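Protein ninB (Enterobacteria phage lambda, PDB 1PC6) acts in the initiation of genetic exchange in phage lambda, where it functionally resembles the Escherichia coli RecFOR proteins. Local coordinates at the interface of chains A and B. Residues are numbered along the deposited sequence; one frame, centred on the assembly and turned at random. Chains: chain A/B, Protein ninB.

Contact 1: the interface of chains A and B. Residues chain A 6-8, 36-39, 43; chain B 2, 30-33.
This is an intermolecular beta-sheet, and it probably helps to join the two chains into a dimer. The start of strand 32-38 of chain B enters between strands 4-8 and 32-38 of chain A and pairs antiparallel with both. B:Val33 forms bridges with A:Glu7 and A:Gln37, and B:Ile32 with A:Ile8 and A:Glu38.

Backbone hydrogen bonds tie the strands together. A:Ile8 N donates to B:Ile32 O at 3.0 Å, from above the carbonyl plane. On the other edge B:Val33 N donates to A:Gln37 O at 3.2 Å. This donor lies in the carbonyl plane. A weak return bond runs from A:Gln37 N to B:Val33 O. B:Val33 N makes the firmer bond to A:Gln37, and its O adds the weak one. At the end of strand 32-38, A:Glu38 N donates to B:Lys2 O at 3.1 Å in a nearly straight bond, 166° at the hydrogen, again above the carbonyl plane.

Apolar contacts cover the faces of the sheet. B:Val33 holds CG1 anti to the backbone N. This leaves CG2 beside the N, 3.7 Å from A:Glu7 CB. The same methyl is crossed obliquely by A:Arg39, whose CD comes to 3.8 Å from B:Val33 CG2. The A:Arg39 chain bends at chi2 and chi3, and its aliphatic part does the touching. On the opposite face, A:Ile36 and B:Ile32 meet through their CG2 methyls at 3.6 Å. Both put CG2 anti to the backbone N.

The charged chains of A:Glu38 and B:Lys2 also meet through carbon. They cross obliquely, A:Glu38 bent at chi2 (-74°) and B:Lys2 at chi3 (-73°). A:Glu38 lies side by side with B:Ile32, its OE1 towards CG1 of the isoleucine. No salt bridge forms with B:Lys2, though their opposite charges may attract weakly. A:Glu38 OE2, of the carboxylate, stands 4.9 Å from B:Lys2 NZ, the terminal amine.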
ATOM      1  N   PHE A   6      -4.138  15.968  -2.502  1.00 69.58           N
ATOM      2  CA  PHE A   6      -4.634  16.844  -1.468  1.00 69.32           C
ATOM      3  C   PHE A   6      -4.924  16.070  -0.209  1.00 70.64           C
ATOM      4  O   PHE A   6      -6.049  15.644   0.019  1.00 70.39           O
ATOM      5  CB  PHE A   6      -5.924  17.544  -1.903  1.00 67.86           C
ATOM      6  CG  PHE A   6      -5.814  18.285  -3.200  1.00 66.96           C
ATOM      7  CD1 PHE A   6      -5.985  17.624  -4.410  1.00 67.50           C
ATOM      8  CD2 PHE A   6      -5.545  19.650  -3.216  1.00 68.28           C
ATOM      9  CE1 PHE A   6      -5.893  18.313  -5.617  1.00 67.24           C
ATOM     10  CE2 PHE A   6      -5.449  20.347  -4.416  1.00 66.96           C
ATOM     11  CZ  PHE A   6      -5.625  19.677  -5.618  1.00 67.50           C
ATOM     12  N   GLU A   7      -3.908  15.861   0.604  1.00 73.54           N
ATOM     13  CA  GLU A   7      -4.143  15.186   1.861  1.00 77.81           C
ATOM     14  C   GLU A   7      -5.004  16.174   2.645  1.00 78.84           C
ATOM     15  O   GLU A   7      -4.600  17.317   2.866  1.00 78.35           O
ATOM     16  CB  GLU A   7      -2.822  14.948   2.580  1.00 79.09           C
ATOM     17  CG  GLU A   7      -2.924  14.928   4.082  1.00 81.81           C
ATOM     18  CD  GLU A   7      -1.573  14.745   4.731  1.00 84.39           C
ATOM     19  OE1 GLU A   7      -0.617  15.446   4.327  1.00 84.85           O
ATOM     20  OE2 GLU A   7      -1.471  13.903   5.647  1.00 86.90           O
ATOM     21  N   ILE A   8      -6.200  15.754   3.038  1.00 80.16           N
ATOM     22  CA  ILE A   8      -7.077  16.643   3.782  1.00 80.01           C
ATOM     23  C   ILE A   8      -6.755  16.595   5.266  1.00 82.84           C
ATOM     24  O   ILE A   8      -6.993  15.590   5.943  1.00 82.93           O
ATOM     25  CB  ILE A   8      -8.547  16.286   3.566  1.00 77.62           C
ATOM     26  CG1 ILE A   8      -8.885  16.425   2.084  1.00 76.19           C
ATOM     27  CG2 ILE A   8      -9.427  17.200   4.392  1.00 74.75           C
ATOM     28  CD1 ILE A   8     -10.278  15.998   1.742  1.00 76.14           C
ATOM     29  N   ILE A  36     -10.266   9.000  -3.849  1.00 70.05           N
ATOM     30  CA  ILE A  36     -10.237   9.370  -2.435  1.00 70.68           C
ATOM     31  C   ILE A  36      -9.721   8.141  -1.677  1.00 72.61           C
ATOM     32  O   ILE A  36      -9.807   7.020  -2.176  1.00 74.13           O
ATOM     33  CB  ILE A  36     -11.650   9.716  -1.925  1.00 68.14           C
ATOM     34  CG1 ILE A  36     -12.273  10.807  -2.810  1.00 66.53           C
ATOM     35  CG2 ILE A  36     -11.576  10.148  -0.471  1.00 67.05           C
ATOM     36  CD1 ILE A  36     -13.747  11.108  -2.523  1.00 63.19           C
ATOM     37  N   GLN A  37      -9.185   8.325  -0.479  1.00 74.21           N
ATOM     38  CA  GLN A  37      -8.683   7.169   0.237  1.00 75.43           C
ATOM     39  C   GLN A  37      -8.471   7.340   1.738  1.00 76.73           C
ATOM     40  O   GLN A  37      -7.873   8.314   2.187  1.00 76.63           O
ATOM     41  CB  GLN A  37      -7.380   6.702  -0.415  1.00 75.26           C
ATOM     42  CG  GLN A  37      -6.732   5.528   0.303  1.00 79.08           C
ATOM     43  CD  GLN A  37      -5.505   4.984  -0.420  1.00 81.44           C
ATOM     44  OE1 GLN A  37      -5.620   4.313  -1.459  1.00 83.17           O
ATOM     45  NE2 GLN A  37      -4.319   5.271   0.126  1.00 80.12           N
ATOM     46  N   GLU A  38      -8.975   6.375   2.505  1.00 79.15           N
ATOM     47  CA  GLU A  38      -8.820   6.357   3.959  1.00 81.20           C
ATOM     48  C   GLU A  38      -7.338   6.251   4.287  1.00 81.82           C
ATOM     49  O   GLU A  38      -6.544   5.761   3.482  1.00 81.70           O
ATOM     50  CB  GLU A  38      -9.523   5.136   4.552  1.00 83.04           C
ATOM     51  CG  GLU A  38     -10.995   5.310   4.804  1.00 87.53           C
ATOM     52  CD  GLU A  38     -11.261   6.192   6.003  1.00 89.92           C
ATOM     53  OE1 GLU A  38     -10.729   7.324   6.031  1.00 92.26           O
ATOM     54  OE2 GLU A  38     -12.000   5.755   6.917  1.00 91.10           O
ATOM     55  N   ARG A  39      -6.959   6.707   5.470  1.00 82.84           N
ATOM     56  CA  ARG A  39      -5.568   6.611   5.866  1.00 84.89           C
ATOM     57  C   ARG A  39      -5.439   6.478   7.365  1.00 85.76           C
ATOM     58  O   ARG A  39      -6.104   7.184   8.124  1.00 85.92           O
ATOM     59  CB  ARG A  39      -4.782   7.818   5.373  1.00 86.48           C
ATOM     60  CG  ARG A  39      -4.621   7.858   3.867  1.00 88.69           C
ATOM     61  CD  ARG A  39      -3.184   8.142   3.492  1.00 91.89           C
ATOM     62  NE  ARG A  39      -2.521   6.975   2.917  1.00 95.03           N
ATOM     63  CZ  ARG A  39      -1.225   6.929   2.612  1.00 97.50           C
ATOM     64  NH1 ARG A  39      -0.450   7.985   2.830  1.00 98.90           N
ATOM     65  NH2 ARG A  39      -0.700   5.834   2.076  1.00 97.14           N
ATOM     66  N   LEU A  43       0.378  11.009   5.892  1.00 84.35           N
ATOM     67  CA  LEU A  43       1.112  10.992   4.627  1.00 84.47           C
ATOM     68  C   LEU A  43       2.574  11.358   4.873  1.00 85.42           C
ATOM     69  O   LEU A  43       3.483  10.873   4.194  1.00 85.07           O
ATOM     70  CB  LEU A  43       0.494  12.007   3.663  1.00 82.88           C
ATOM     71  CG  LEU A  43       0.910  11.974   2.199  1.00 80.71           C
ATOM     72  CD1 LEU A  43       0.321  10.737   1.556  1.00 80.63           C
ATOM     73  CD2 LEU A  43       0.414  13.220   1.493  1.00 80.35           C
TER
ATOM     74  N   LYS B   2      -8.608   1.237   1.074  1.00 85.04           N
ATOM     75  CA  LYS B   2      -9.925   1.853   1.284  1.00 83.75           C
ATOM     76  C   LYS B   2      -9.972   3.034   0.317  1.00 84.08           C
ATOM     77  O   LYS B   2     -10.233   4.159   0.735  1.00 85.05           O
ATOM     78  CB  LYS B   2     -10.064   2.389   2.720  1.00 81.25           C
ATOM     79  CG  LYS B   2     -10.581   1.397   3.750  1.00 77.73           C
ATOM     80  CD  LYS B   2     -10.297   1.869   5.170  1.00 74.09           C
ATOM     81  CE  LYS B   2      -8.824   1.732   5.513  1.00 71.72           C
ATOM     82  NZ  LYS B   2      -8.499   2.384   6.811  1.00 68.84           N
ATOM     83  N   LYS B  30      -6.139  11.198  11.684  1.00 91.26           N
ATOM     84  CA  LYS B  30      -6.493  10.225  10.648  1.00 90.33           C
ATOM     85  C   LYS B  30      -6.970  10.957   9.388  1.00 89.52           C
ATOM     86  O   LYS B  30      -8.170  11.177   9.213  1.00 90.42           O
ATOM     87  CB  LYS B  30      -7.594   9.296  11.164  1.00 89.35           C
ATOM     88  N   PRO B  31      -6.038  11.316   8.478  1.00 87.71           N
ATOM     89  CA  PRO B  31      -6.383  12.035   7.244  1.00 85.39           C
ATOM     90  C   PRO B  31      -7.033  11.218   6.126  1.00 82.65           C
ATOM     91  O   PRO B  31      -6.985   9.985   6.111  1.00 83.03           O
ATOM     92  CB  PRO B  31      -5.041  12.606   6.809  1.00 85.68           C
ATOM     93  CG  PRO B  31      -4.130  11.454   7.106  1.00 86.72           C
ATOM     94  CD  PRO B  31      -4.597  10.991   8.493  1.00 86.58           C
ATOM     95  N   ILE B  32      -7.644  11.938   5.194  1.00 78.48           N
ATOM     96  CA  ILE B  32      -8.285  11.343   4.036  1.00 73.24           C
ATOM     97  C   ILE B  32      -7.654  12.052   2.840  1.00 71.56           C
ATOM     98  O   ILE B  32      -7.852  13.247   2.651  1.00 72.29           O
ATOM     99  CB  ILE B  32      -9.802  11.581   4.062  1.00 70.27           C
ATOM    100  CG1 ILE B  32     -10.385  10.968   5.335  1.00 67.52           C
ATOM    101  CG2 ILE B  32     -10.445  10.993   2.821  1.00 70.05           C
ATOM    102  CD1 ILE B  32     -11.887  11.060   5.447  1.00 66.50           C
ATOM    103  N   VAL B  33      -6.872  11.318   2.053  1.00 69.05           N
ATOM    104  CA  VAL B  33      -6.193  11.887   0.892  1.00 66.66           C
ATOM    105  C   VAL B  33      -6.985  11.771  -0.417  1.00 66.28           C
ATOM    106  O   VAL B  33      -7.491  10.705  -0.757  1.00 67.63           O
ATOM    107  CB  VAL B  33      -4.806  11.223   0.699  1.00 64.73           C
ATOM    108  CG1 VAL B  33      -4.131  11.763  -0.546  1.00 64.51           C
ATOM    109  CG2 VAL B  33      -3.934  11.484   1.915  1.00 64.42           C
TER

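Contact 2: the interface of chains A and B. Residues chain A 18, 21-22; chain B 14, 18, 21-22.
Helix 11-22 of each chain packs against its copy here. The two helices run antiparallel around the two-fold axis of the interface. Their facing sides carry residues 18, 21 and 22, and B:Gln14 adds to one end.

The isoleucines make the apolar core. A:Ile18 uses both of its branches. Its CG2, anti to the carbonyl carbon, points at B:Val21 and lies 3.3 Å from CG1 of that valine. The two side chains cross obliquely. B:Val21 offers CG1 because that methyl is anti to its backbone N (chi1 -168°). The other branch of A:Ile18 ends in CD1, which rests 3.8 Å from B:Gln22 CG. These two chains cross at about a right angle. The extended B:Gln22 chain meets the isoleucine mainly through its CG methylene.

B:Ile18 is turned differently. It has CG1 anti to the carbonyl carbon (chi1 -68°), whereas chi1 of A:Ile18 is 90°. The B:Ile18 chain is extended, and its tip CD1 reaches A:Gln22 CB at 3.7 Å. The side chains thus do not follow the two-fold exactly.

Polar groups meet at one end. B:Gln14 has CG in the crowded position between backbone N and carbonyl carbon, and its chain then runs out straight. Its amide NE2 comes to 2.8 Å from A:Val21 O, a main-chain carbonyl near the end of the helix. The N-H points away, so the pair as modelled is not a hydrogen bond.

The site adds a mainly apolar helix-to-helix clamp that probably helps to hold two NinB chains together as a dimer.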
ATOM      1  N   ILE A  18     -11.943  20.179  -3.354  1.00 69.59           N
ATOM      2  CA  ILE A  18     -13.263  20.251  -3.981  1.00 70.93           C
ATOM      3  C   ILE A  18     -13.320  21.262  -5.127  1.00 71.35           C
ATOM      4  O   ILE A  18     -14.173  21.170  -6.009  1.00 72.12           O
ATOM      5  CB  ILE A  18     -14.385  20.560  -2.938  1.00 70.18           C
ATOM      6  CG1 ILE A  18     -14.606  22.057  -2.800  1.00 70.28           C
ATOM      7  CG2 ILE A  18     -14.001  20.015  -1.575  1.00 70.40           C
ATOM      8  CD1 ILE A  18     -15.716  22.393  -1.834  1.00 71.43           C
ATOM      9  N   VAL A  21     -11.176  19.567  -8.001  1.00 65.21           N
ATOM     10  CA  VAL A  21     -12.005  18.570  -8.663  1.00 66.69           C
ATOM     11  C   VAL A  21     -13.028  19.231  -9.579  1.00 67.27           C
ATOM     12  O   VAL A  21     -13.406  18.665 -10.605  1.00 66.62           O
ATOM     13  CB  VAL A  21     -12.753  17.691  -7.653  1.00 66.58           C
ATOM     14  CG1 VAL A  21     -13.605  16.679  -8.404  1.00 65.63           C
ATOM     15  CG2 VAL A  21     -11.758  16.991  -6.724  1.00 65.60           C
ATOM     16  N   GLN A  22     -13.474  20.428  -9.197  1.00 68.91           N
ATOM     17  CA  GLN A  22     -14.451  21.178  -9.989  1.00 69.97           C
ATOM     18  C   GLN A  22     -13.776  21.728 -11.241  1.00 70.18           C
ATOM     19  O   GLN A  22     -14.381  21.770 -12.315  1.00 71.94           O
ATOM     20  CB  GLN A  22     -15.061  22.333  -9.161  1.00 68.28           C
TER
ATOM     21  N   GLN B  14     -18.567  14.283 -12.029  1.00 80.15           N
ATOM     22  CA  GLN B  14     -17.741  15.124 -11.175  1.00 78.13           C
ATOM     23  C   GLN B  14     -18.573  15.889 -10.164  1.00 78.79           C
ATOM     24  O   GLN B  14     -18.037  16.448  -9.205  1.00 78.90           O
ATOM     25  CB  GLN B  14     -16.910  16.114 -11.996  1.00 76.04           C
ATOM     26  CG  GLN B  14     -17.671  17.284 -12.576  1.00 74.07           C
ATOM     27  CD  GLN B  14     -16.755  18.448 -12.924  1.00 73.81           C
ATOM     28  OE1 GLN B  14     -17.168  19.408 -13.571  1.00 73.79           O
ATOM     29  NE2 GLN B  14     -15.508  18.368 -12.485  1.00 73.03           N
ATOM     30  N   ILE B  18     -17.584  15.794  -6.299  1.00 69.17           N
ATOM     31  CA  ILE B  18     -17.593  16.965  -5.435  1.00 68.72           C
ATOM     32  C   ILE B  18     -18.383  16.716  -4.152  1.00 68.69           C
ATOM     33  O   ILE B  18     -18.142  17.358  -3.135  1.00 68.58           O
ATOM     34  CB  ILE B  18     -18.163  18.187  -6.180  1.00 68.78           C
ATOM     35  CG1 ILE B  18     -17.184  18.610  -7.288  1.00 68.21           C
ATOM     36  CG2 ILE B  18     -18.439  19.319  -5.194  1.00 68.56           C
ATOM     37  CD1 ILE B  18     -17.555  19.898  -8.014  1.00 67.88           C
ATOM     38  N   VAL B  21     -16.101  14.516  -1.705  1.00 65.62           N
ATOM     39  CA  VAL B  21     -15.088  15.366  -1.099  1.00 64.75           C
ATOM     40  C   VAL B  21     -15.706  16.321  -0.090  1.00 65.96           C
ATOM     41  O   VAL B  21     -15.221  16.445   1.032  1.00 67.50           O
ATOM     42  CB  VAL B  21     -14.324  16.178  -2.160  1.00 61.99           C
ATOM     43  CG1 VAL B  21     -13.110  16.814  -1.538  1.00 60.07           C
ATOM     44  CG2 VAL B  21     -13.904  15.279  -3.299  1.00 60.11           C
ATOM     45  N   GLN B  22     -16.777  17.000  -0.475  1.00 66.76           N
ATOM     46  CA  GLN B  22     -17.429  17.930   0.440  1.00 68.39           C
ATOM     47  C   GLN B  22     -17.846  17.277   1.764  1.00 69.21           C
ATOM     48  O   GLN B  22     -17.967  17.967   2.780  1.00 69.16           O
ATOM     49  CB  GLN B  22     -18.659  18.550  -0.229  1.00 68.60           C
ATOM     50  CG  GLN B  22     -18.372  19.823  -1.007  1.00 70.31           C
ATOM     51  CD  GLN B  22     -19.515  20.227  -1.923  1.00 71.19           C
ATOM     52  OE1 GLN B  22     -19.687  21.408  -2.229  1.00 72.79           O
ATOM     53  NE2 GLN B  22     -20.292  19.245  -2.383  1.00 70.30           N
TER

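The C-alpha centres of contact 1 and contact 2 lie about 14 Å apart, and they share no residue. They are joined through the chain. Strand 4-8, which takes part in contact 1, leads within a few residues into helix 11-22, which makes contact 2. Strand 32-38 follows that helix. Neighbouring N-terminal elements thus give a shared sheet in one place and a helix pair in the other. Contact 1 combines backbone bonds with side-chain contacts, whereas contact 2 rests mainly on side-chain packing. Both have twins with the chains exchanged. Such an interwoven arrangement suggests a true dimer, although the structure alone does not prove it.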